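Long-range contacts in uncharacterized protein (Staphylococcus aureus subsp. aureus, PDB 4H0A), which is of unknown function but has a CAP (cysteine-rich secretory protein) domain, a fold common among secreted proteins, joined to a CAP-associated N-terminal region: residues Q205-M216 with N280-M290; L225-S236 with Y304-M312. All blocks are in the same frame, centred on the assembly; numbering follows the deposited sequence. Where two conformers were deposited one is given.

Contact 1: Q205-M216 with N280-M290; sequences QLISLYEVTNEM and NDVPTLIHSWM
The side chains of Leu209 and Trp289 cross at about a right angle, and Leu209 CD1 comes obliquely to the indole, 4.0 Å from Trp289 CZ3. One face of the indole is taken by its own helix: Leu285 CD1 lies 3.5 Å above the plane, displaced toward the rim. The other methyl of Leu285, CD2, touches Leu209 CD1 at 3.6 Å, which links the leucine lying over the indole face to the one that meets the ring obliquely. Leu209 CG stands anti to its backbone nitrogen (chi1 175°), which carries its end nearer helix 282-290 than the direction of its CB suggests.

Beyond this cluster the helices interlock as knobs into holes. Val282 enters a hole among Gln205, Ser208, Leu209 and Val212; its branched CB sends CG1 against Val212 CG2 at 3.8 Å and CG2 toward the Gln205–Leu209 side. One turn on, Ile286 fills the hole of Leu209, Val212, Thr213 and Met216, with Ile286 CG1 3.7 Å from Val212 CG1. This pairing, at a crossing angle of -47°, belongs to one helical layer of the α-β-α CAP sandwich, where residues of both helices rest on strand 315-322.

Thr213 suits this apolar seam because its hydroxyl is spent on its own helix: Thr213 OG1 donates to Leu209 O at 2.8 Å, from the opposite face of that carbonyl to Thr213 N. At the N-cap of helix 282-290 the carboxylate of Asp281 grips Thr284 twice. Asp281 OD1 receives Thr284 OG1 at its syn lone pair, while Asp281 OD2 is met from above the carboxylate plane by Thr284 N at 3.1 Å. A salt bridge from Arg170 to OD2 ties this helix start to strand 166-172.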
# COMPACT_ATOMS: atom_id res chain seq x y z
N GLN A 205 -1.11 10.84 -0.85
CA GLN A 205 -0.44 9.62 -0.38
C GLN A 205 -0.55 9.57 1.14
O GLN A 205 -0.70 8.49 1.69
CB GLN A 205 1.04 9.55 -0.81
CG GLN A 205 1.29 9.43 -2.32
CD GLN A 205 0.58 8.28 -2.97
OE1 GLN A 205 -0.30 8.47 -3.82
NE2 GLN A 205 0.95 7.07 -2.62
N LEU A 206 -0.48 10.74 1.80
CA LEU A 206 -0.62 10.80 3.26
C LEU A 206 -2.03 10.36 3.67
O LEU A 206 -2.18 9.60 4.63
CB LEU A 206 -0.32 12.22 3.79
CG LEU A 206 -0.57 12.45 5.29
CD1 LEU A 206 0.26 11.47 6.14
CD2 LEU A 206 -0.25 13.89 5.67
N ILE A 207 -3.08 10.82 2.93
CA ILE A 207 -4.46 10.42 3.23
C ILE A 207 -4.61 8.91 3.01
O ILE A 207 -5.24 8.24 3.81
CB ILE A 207 -5.51 11.23 2.41
CG1 ILE A 207 -5.50 12.71 2.88
CG2 ILE A 207 -6.93 10.64 2.59
CD1 ILE A 207 -5.98 13.68 1.83
N SER A 208 -4.04 8.37 1.92
CA SER A 208 -4.08 6.91 1.68
C SER A 208 -3.34 6.14 2.77
O SER A 208 -3.79 5.07 3.17
CB SER A 208 -3.46 6.58 0.33
OG SER A 208 -4.27 7.10 -0.71
N LEU A 209 -2.20 6.69 3.27
CA LEU A 209 -1.44 6.08 4.37
C LEU A 209 -2.35 5.94 5.60
O LEU A 209 -2.40 4.88 6.20
CB LEU A 209 -0.18 6.91 4.70
CG LEU A 209 0.65 6.44 5.92
CD1 LEU A 209 1.31 5.11 5.63
CD2 LEU A 209 1.69 7.48 6.29
N TYR A 210 -3.09 7.00 5.95
CA TYR A 210 -4.03 6.96 7.08
C TYR A 210 -5.12 5.93 6.85
O TYR A 210 -5.45 5.15 7.75
CB TYR A 210 -4.71 8.33 7.30
CG TYR A 210 -3.83 9.49 7.71
CD1 TYR A 210 -2.80 9.32 8.64
CD2 TYR A 210 -4.11 10.79 7.29
CE1 TYR A 210 -2.04 10.40 9.09
CE2 TYR A 210 -3.38 11.88 7.76
CZ TYR A 210 -2.34 11.68 8.66
OH TYR A 210 -1.57 12.73 9.09
N GLU A 211 -5.73 5.96 5.66
CA GLU A 211 -6.85 5.07 5.33
C GLU A 211 -6.44 3.61 5.31
O GLU A 211 -7.14 2.79 5.89
CB GLU A 211 -7.45 5.43 3.97
CG GLU A 211 -8.24 6.73 4.00
CD GLU A 211 -8.71 7.22 2.65
OE1 GLU A 211 -8.23 6.70 1.61
OE2 GLU A 211 -9.58 8.12 2.63
N VAL A 212 -5.31 3.28 4.66
CA VAL A 212 -4.87 1.88 4.59
C VAL A 212 -4.45 1.40 5.99
O VAL A 212 -4.71 0.24 6.33
CB VAL A 212 -3.76 1.65 3.54
CG1 VAL A 212 -3.26 0.20 3.62
CG2 VAL A 212 -4.28 1.95 2.14
N THR A 213 -3.85 2.27 6.81
CA THR A 213 -3.50 1.91 8.19
C THR A 213 -4.76 1.51 8.95
O THR A 213 -4.76 0.50 9.64
CB THR A 213 -2.79 3.07 8.91
OG1 THR A 213 -1.50 3.23 8.32
CG2 THR A 213 -2.67 2.85 10.43
N ASN A 214 -5.84 2.29 8.80
CA ASN A 214 -7.09 2.01 9.50
C ASN A 214 -7.80 0.77 8.90
O ASN A 214 -8.43 0.05 9.66
CB ASN A 214 -8.01 3.24 9.54
CG ASN A 214 -7.60 4.22 10.63
OD1 ASN A 214 -6.95 3.85 11.62
ND2 ASN A 214 -7.97 5.49 10.50
N GLU A 215 -7.66 0.49 7.59
CA GLU A 215 -8.22 -0.74 7.02
C GLU A 215 -7.54 -1.97 7.62
O GLU A 215 -8.22 -2.94 7.95
CB GLU A 215 -8.08 -0.78 5.49
CG GLU A 215 -8.97 0.20 4.75
CD GLU A 215 -10.46 0.04 5.02
OE1 GLU A 215 -10.94 -1.11 5.06
OE2 GLU A 215 -11.13 1.08 5.22
N MSE A 216 -6.21 -1.91 7.82
CA MSE A 216 -5.45 -3.01 8.42
C MSE A 216 -5.87 -3.20 9.87
O MSE A 216 -6.07 -4.34 10.31
CB MSE A 216 -3.93 -2.75 8.32
CG MSE A 216 -3.40 -2.73 6.89
SE MSE A 216 -3.60 -4.42 5.97
CE MSE A 216 -5.32 -4.01 4.92
N ASN A 280 7.15 3.84 -3.45
CA ASN A 280 6.38 4.46 -4.54
C ASN A 280 4.88 4.46 -4.28
O ASN A 280 4.16 5.21 -4.94
CB ASN A 280 6.63 3.69 -5.85
CG ASN A 280 8.05 3.80 -6.34
OD1 ASN A 280 8.70 4.84 -6.20
ND2 ASN A 280 8.56 2.73 -6.95
N ASP A 281 4.38 3.58 -3.40
CA ASP A 281 2.95 3.48 -3.17
C ASP A 281 2.69 3.00 -1.77
O ASP A 281 3.57 2.39 -1.14
CB ASP A 281 2.32 2.52 -4.20
CG ASP A 281 2.85 1.12 -4.05
OD1 ASP A 281 4.07 0.93 -4.19
OD2 ASP A 281 2.06 0.22 -3.72
N VAL A 282 1.51 3.29 -1.28
CA VAL A 282 1.12 2.96 0.08
C VAL A 282 0.99 1.43 0.28
O VAL A 282 1.53 0.94 1.27
CB VAL A 282 -0.14 3.75 0.49
CG1 VAL A 282 -0.72 3.24 1.81
CG2 VAL A 282 0.19 5.24 0.59
N PRO A 283 0.34 0.63 -0.60
CA PRO A 283 0.29 -0.82 -0.35
C PRO A 283 1.67 -1.46 -0.15
O PRO A 283 1.81 -2.31 0.73
CB PRO A 283 -0.40 -1.36 -1.61
CG PRO A 283 -1.33 -0.23 -2.00
CD PRO A 283 -0.47 1.00 -1.78
N THR A 284 2.70 -1.03 -0.91
CA THR A 284 4.05 -1.60 -0.74
C THR A 284 4.63 -1.18 0.61
O THR A 284 5.22 -2.01 1.30
CB THR A 284 4.99 -1.19 -1.88
OG1 THR A 284 4.36 -1.52 -3.11
CG2 THR A 284 6.34 -1.90 -1.80
N LEU A 285 4.51 0.09 0.95
CA LEU A 285 4.99 0.60 2.24
C LEU A 285 4.34 -0.15 3.43
O LEU A 285 5.04 -0.52 4.35
CB LEU A 285 4.66 2.10 2.37
CG LEU A 285 4.98 2.71 3.73
CD1 LEU A 285 6.48 2.88 3.93
CD2 LEU A 285 4.25 3.93 3.91
N ILE A 286 3.00 -0.29 3.42
CA ILE A 286 2.27 -0.96 4.49
C ILE A 286 2.71 -2.42 4.59
O ILE A 286 2.89 -2.92 5.69
CB ILE A 286 0.74 -0.82 4.29
CG1 ILE A 286 0.32 0.65 4.57
CG2 ILE A 286 -0.06 -1.82 5.18
CD1 ILE A 286 0.17 1.03 6.06
N HIS A 287 2.91 -3.10 3.44
CA HIS A 287 3.40 -4.47 3.44
C HIS A 287 4.75 -4.57 4.19
O HIS A 287 4.95 -5.53 4.95
CB HIS A 287 3.55 -5.02 2.01
CG HIS A 287 4.33 -6.29 1.94
ND1 HIS A 287 5.67 -6.29 1.61
CD2 HIS A 287 3.96 -7.56 2.25
CE1 HIS A 287 6.07 -7.55 1.69
NE2 HIS A 287 5.07 -8.35 2.09
N SER A 288 5.67 -3.62 3.97
CA SER A 288 6.98 -3.64 4.63
C SER A 288 6.84 -3.40 6.13
O SER A 288 7.51 -4.08 6.90
CB SER A 288 7.93 -2.63 4.01
OG SER A 288 8.24 -3.03 2.68
N TRP A 289 5.93 -2.50 6.56
CA TRP A 289 5.70 -2.28 7.99
C TRP A 289 5.00 -3.48 8.63
O TRP A 289 5.39 -3.91 9.72
CB TRP A 289 4.89 -0.99 8.23
CG TRP A 289 5.64 0.28 7.96
CD1 TRP A 289 6.94 0.40 7.57
CD2 TRP A 289 5.12 1.61 8.02
NE1 TRP A 289 7.27 1.72 7.42
CE2 TRP A 289 6.16 2.49 7.65
CE3 TRP A 289 3.87 2.14 8.35
CZ2 TRP A 289 6.00 3.88 7.64
CZ3 TRP A 289 3.71 3.52 8.35
CH2 TRP A 289 4.76 4.37 8.00
N MSE A 290 4.01 -4.07 7.93
CA MSE A 290 3.28 -5.25 8.42
C MSE A 290 4.21 -6.48 8.57
O MSE A 290 3.90 -7.37 9.35
CB MSE A 290 2.11 -5.62 7.48
CG MSE A 290 0.92 -4.63 7.48
SE MSE A 290 -0.08 -4.63 9.13
CE MSE A 290 -0.65 -6.47 9.22

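Contact 2: L225-S236 with Y304-M312; sequences LKINSDLAHIAS and YDEMGGDVM
Leu225 and Met307 cross at about a right angle: Leu225 CB lies against Met307 CG at 3.9 Å, and its CD1 meets the selenium of this selenomethionine. Met307 CG sits between its backbone N and carbonyl carbon (chi1 68°), and the chain then runs straight until CE reaches the carbonyl of Leu225. Long and flexible, it fills the sheet face it shares with Ile227, against Tyr210 of helix 201-219.

On the other face Asn228 and Glu306 approach with amide and carboxylate planes only 22° apart, Asn228 ND2 standing 2.9 Å from Glu306 OE1. Asn228 OD1 is turned to the N-terminus of helix 229-242, where it accepts from Leu231 N as N-cap. Between these faces strand 226-227 pairs in parallel with strand 306-312. Met307 N donates to Lys226 O (2.9 Å), and Asn228 N to Met307 O (2.8 Å). Asp305 and Glu306, both opposite Leu321, form a classic beta bulge.

The helix then runs along the strand, its axis 35° from the strand direction. Gly308, with no side chain, allows its CA to come 4.0 Å from Ala232 CA, and the small Ala235 sets CB 3.6 Å from Gly309 CA. Backbone bonds thus fix the edge strand while small residues admit the helix, and the one amide of Asn228 lies between the helix start and the Glu306 carboxylate on the strand.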
# COMPACT_ATOMS: atom_id res chain seq x y z
N LEU A 225 -7.56 4.78 14.19
CA LEU A 225 -6.90 5.91 14.85
C LEU A 225 -7.43 7.21 14.30
O LEU A 225 -7.68 7.30 13.10
CB LEU A 225 -5.38 5.83 14.67
CG LEU A 225 -4.72 4.52 15.13
CD1 LEU A 225 -3.24 4.55 14.89
CD2 LEU A 225 -5.01 4.25 16.60
N LYS A 226 -7.64 8.21 15.17
CA LYS A 226 -8.11 9.52 14.74
C LYS A 226 -6.91 10.33 14.25
O LYS A 226 -5.81 10.15 14.76
CB LYS A 226 -8.84 10.25 15.87
CG LYS A 226 -10.14 9.56 16.26
CD LYS A 226 -10.98 10.43 17.20
CE LYS A 226 -12.31 9.80 17.53
NZ LYS A 226 -13.20 10.75 18.26
N ILE A 227 -7.11 11.17 13.25
CA ILE A 227 -6.00 11.96 12.70
C ILE A 227 -5.81 13.20 13.57
O ILE A 227 -6.78 13.89 13.86
CB ILE A 227 -6.25 12.29 11.21
CG1 ILE A 227 -6.23 10.98 10.38
CG2 ILE A 227 -5.20 13.28 10.67
CD1 ILE A 227 -7.12 10.99 9.22
N ASN A 228 -4.57 13.43 14.05
CA ASN A 228 -4.21 14.57 14.89
C ASN A 228 -3.31 15.52 14.09
O ASN A 228 -2.22 15.11 13.68
CB ASN A 228 -3.52 14.09 16.15
CG ASN A 228 -3.33 15.19 17.16
OD1 ASN A 228 -2.43 16.02 17.03
ND2 ASN A 228 -4.23 15.29 18.13
N SER A 229 -3.75 16.77 13.89
CA SER A 229 -2.99 17.76 13.12
C SER A 229 -1.67 18.17 13.81
O SER A 229 -0.72 18.52 13.10
CB SER A 229 -3.83 19.00 12.84
OG SER A 229 -4.34 19.54 14.05
N ASP A 230 -1.58 18.12 15.15
CA ASP A 230 -0.33 18.46 15.84
C ASP A 230 0.73 17.37 15.61
O ASP A 230 1.90 17.70 15.44
CB ASP A 230 -0.53 18.69 17.36
CG ASP A 230 -1.46 19.83 17.73
OD1 ASP A 230 -1.57 20.80 16.95
OD2 ASP A 230 -2.04 19.78 18.84
N LEU A 231 0.32 16.08 15.60
CA LEU A 231 1.25 14.99 15.31
C LEU A 231 1.71 15.06 13.85
O LEU A 231 2.86 14.77 13.56
CB LEU A 231 0.60 13.62 15.57
CG LEU A 231 0.24 13.28 17.00
CD1 LEU A 231 -0.40 11.91 17.07
CD2 LEU A 231 1.45 13.33 17.90
N ALA A 232 0.80 15.46 12.94
CA ALA A 232 1.12 15.61 11.52
C ALA A 232 2.14 16.74 11.34
O ALA A 232 3.05 16.60 10.52
CB ALA A 232 -0.15 15.89 10.72
N HIS A 233 2.01 17.83 12.12
CA HIS A 233 2.95 18.96 12.09
C HIS A 233 4.31 18.50 12.57
O HIS A 233 5.33 18.82 11.95
CB HIS A 233 2.45 20.13 12.96
CG HIS A 233 3.49 21.17 13.27
ND1 HIS A 233 4.21 21.14 14.45
CD2 HIS A 233 3.89 22.24 12.54
CE1 HIS A 233 5.02 22.19 14.40
NE2 HIS A 233 4.86 22.88 13.28
N ILE A 234 4.33 17.76 13.69
CA ILE A 234 5.57 17.24 14.26
C ILE A 234 6.23 16.29 13.24
O ILE A 234 7.43 16.39 13.01
CB ILE A 234 5.32 16.55 15.63
CG1 ILE A 234 4.98 17.60 16.71
CG2 ILE A 234 6.53 15.70 16.06
CD1 ILE A 234 4.28 17.05 17.96
N ALA A 235 5.44 15.39 12.62
CA ALA A 235 5.95 14.44 11.62
C ALA A 235 6.58 15.15 10.43
O ALA A 235 7.65 14.73 9.97
CB ALA A 235 4.82 13.54 11.12
N SER A 236 5.94 16.22 9.95
CA SER A 236 6.45 17.01 8.83
C SER A 236 7.77 17.70 9.20
O SER A 236 8.71 17.65 8.40
CB SER A 236 5.41 18.03 8.38
OG SER A 236 5.90 18.83 7.33
N TYR A 304 -2.97 2.69 21.20
CA TYR A 304 -2.96 3.98 20.48
C TYR A 304 -4.37 4.36 20.01
O TYR A 304 -5.16 3.48 19.66
CB TYR A 304 -2.03 3.95 19.25
CG TYR A 304 -0.57 3.66 19.55
CD1 TYR A 304 0.07 4.23 20.64
CD2 TYR A 304 0.19 2.89 18.68
CE1 TYR A 304 1.41 3.98 20.90
CE2 TYR A 304 1.53 2.62 18.93
CZ TYR A 304 2.14 3.17 20.04
OH TYR A 304 3.47 2.92 20.31
N ASP A 305 -4.69 5.66 20.07
CA ASP A 305 -5.98 6.18 19.62
C ASP A 305 -5.84 7.33 18.60
O ASP A 305 -6.85 7.73 18.04
CB ASP A 305 -6.86 6.61 20.81
CG ASP A 305 -6.12 7.29 21.95
OD1 ASP A 305 -5.19 8.07 21.67
OD2 ASP A 305 -6.46 7.01 23.11
N GLU A 306 -4.61 7.84 18.33
CA GLU A 306 -4.39 8.93 17.39
C GLU A 306 -3.13 8.71 16.58
O GLU A 306 -2.21 8.01 17.02
CB GLU A 306 -4.26 10.27 18.12
CG GLU A 306 -5.51 10.71 18.84
CD GLU A 306 -5.41 12.06 19.52
OE1 GLU A 306 -4.34 12.71 19.43
OE2 GLU A 306 -6.40 12.47 20.17
N MSE A 307 -3.06 9.37 15.42
CA MSE A 307 -1.90 9.31 14.55
C MSE A 307 -1.79 10.59 13.73
O MSE A 307 -2.76 11.33 13.57
CB MSE A 307 -1.97 8.08 13.62
CG MSE A 307 -3.09 8.16 12.58
SE MSE A 307 -3.16 6.58 11.42
CE MSE A 307 -4.90 6.99 10.68
N GLY A 308 -0.60 10.83 13.21
CA GLY A 308 -0.32 11.97 12.35
C GLY A 308 0.96 11.67 11.60
O GLY A 308 1.88 11.11 12.17
N GLY A 309 0.99 11.99 10.32
CA GLY A 309 2.16 11.67 9.53
C GLY A 309 2.49 12.68 8.48
O GLY A 309 1.93 13.78 8.45
N ASP A 310 3.44 12.32 7.63
CA ASP A 310 3.84 13.14 6.50
C ASP A 310 4.41 12.25 5.41
O ASP A 310 4.96 11.19 5.70
CB ASP A 310 4.86 14.21 6.91
CG ASP A 310 5.09 15.26 5.84
OD1 ASP A 310 4.11 15.62 5.14
OD2 ASP A 310 6.22 15.72 5.70
N VAL A 311 4.23 12.67 4.16
CA VAL A 311 4.80 12.01 2.99
C VAL A 311 5.47 13.09 2.16
O VAL A 311 4.79 14.02 1.74
CB VAL A 311 3.73 11.25 2.16
CG1 VAL A 311 4.35 10.62 0.90
CG2 VAL A 311 3.03 10.20 3.01
N MSE A 312 6.79 13.01 1.94
CA MSE A 312 7.44 13.95 1.04
C MSE A 312 8.50 13.23 0.25
O MSE A 312 9.45 12.70 0.83
CB MSE A 312 7.99 15.23 1.69
CG MSE A 312 8.52 15.08 3.08
SE MSE A 312 9.37 16.76 3.68
CE MSE A 312 7.83 18.00 3.48

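In the fold
Contacts 1 and 2 have centres 14 Å apart and alternate along the chain. The CAP sheet has helices 201-219 and 282-290 on one side and helix 229-242 on the other. Two probable hydrogen bonds join the contacts, Tyr210 OH to Gly309 N at 2.9 Å and Asn214 OD1 to Leu225 N at 2.8 Å, while Leu206 CD1 packs 3.4 Å from Gly309 C. The centre of contact 1, a buried one, is about 4 Å from the centre of the chain, and that of contact 2, at the sheet edge, about 18 Å. An ethanediol, probably from the crystallisation liquor, lies about 4 Å from the Asp281 side chain in contact 1.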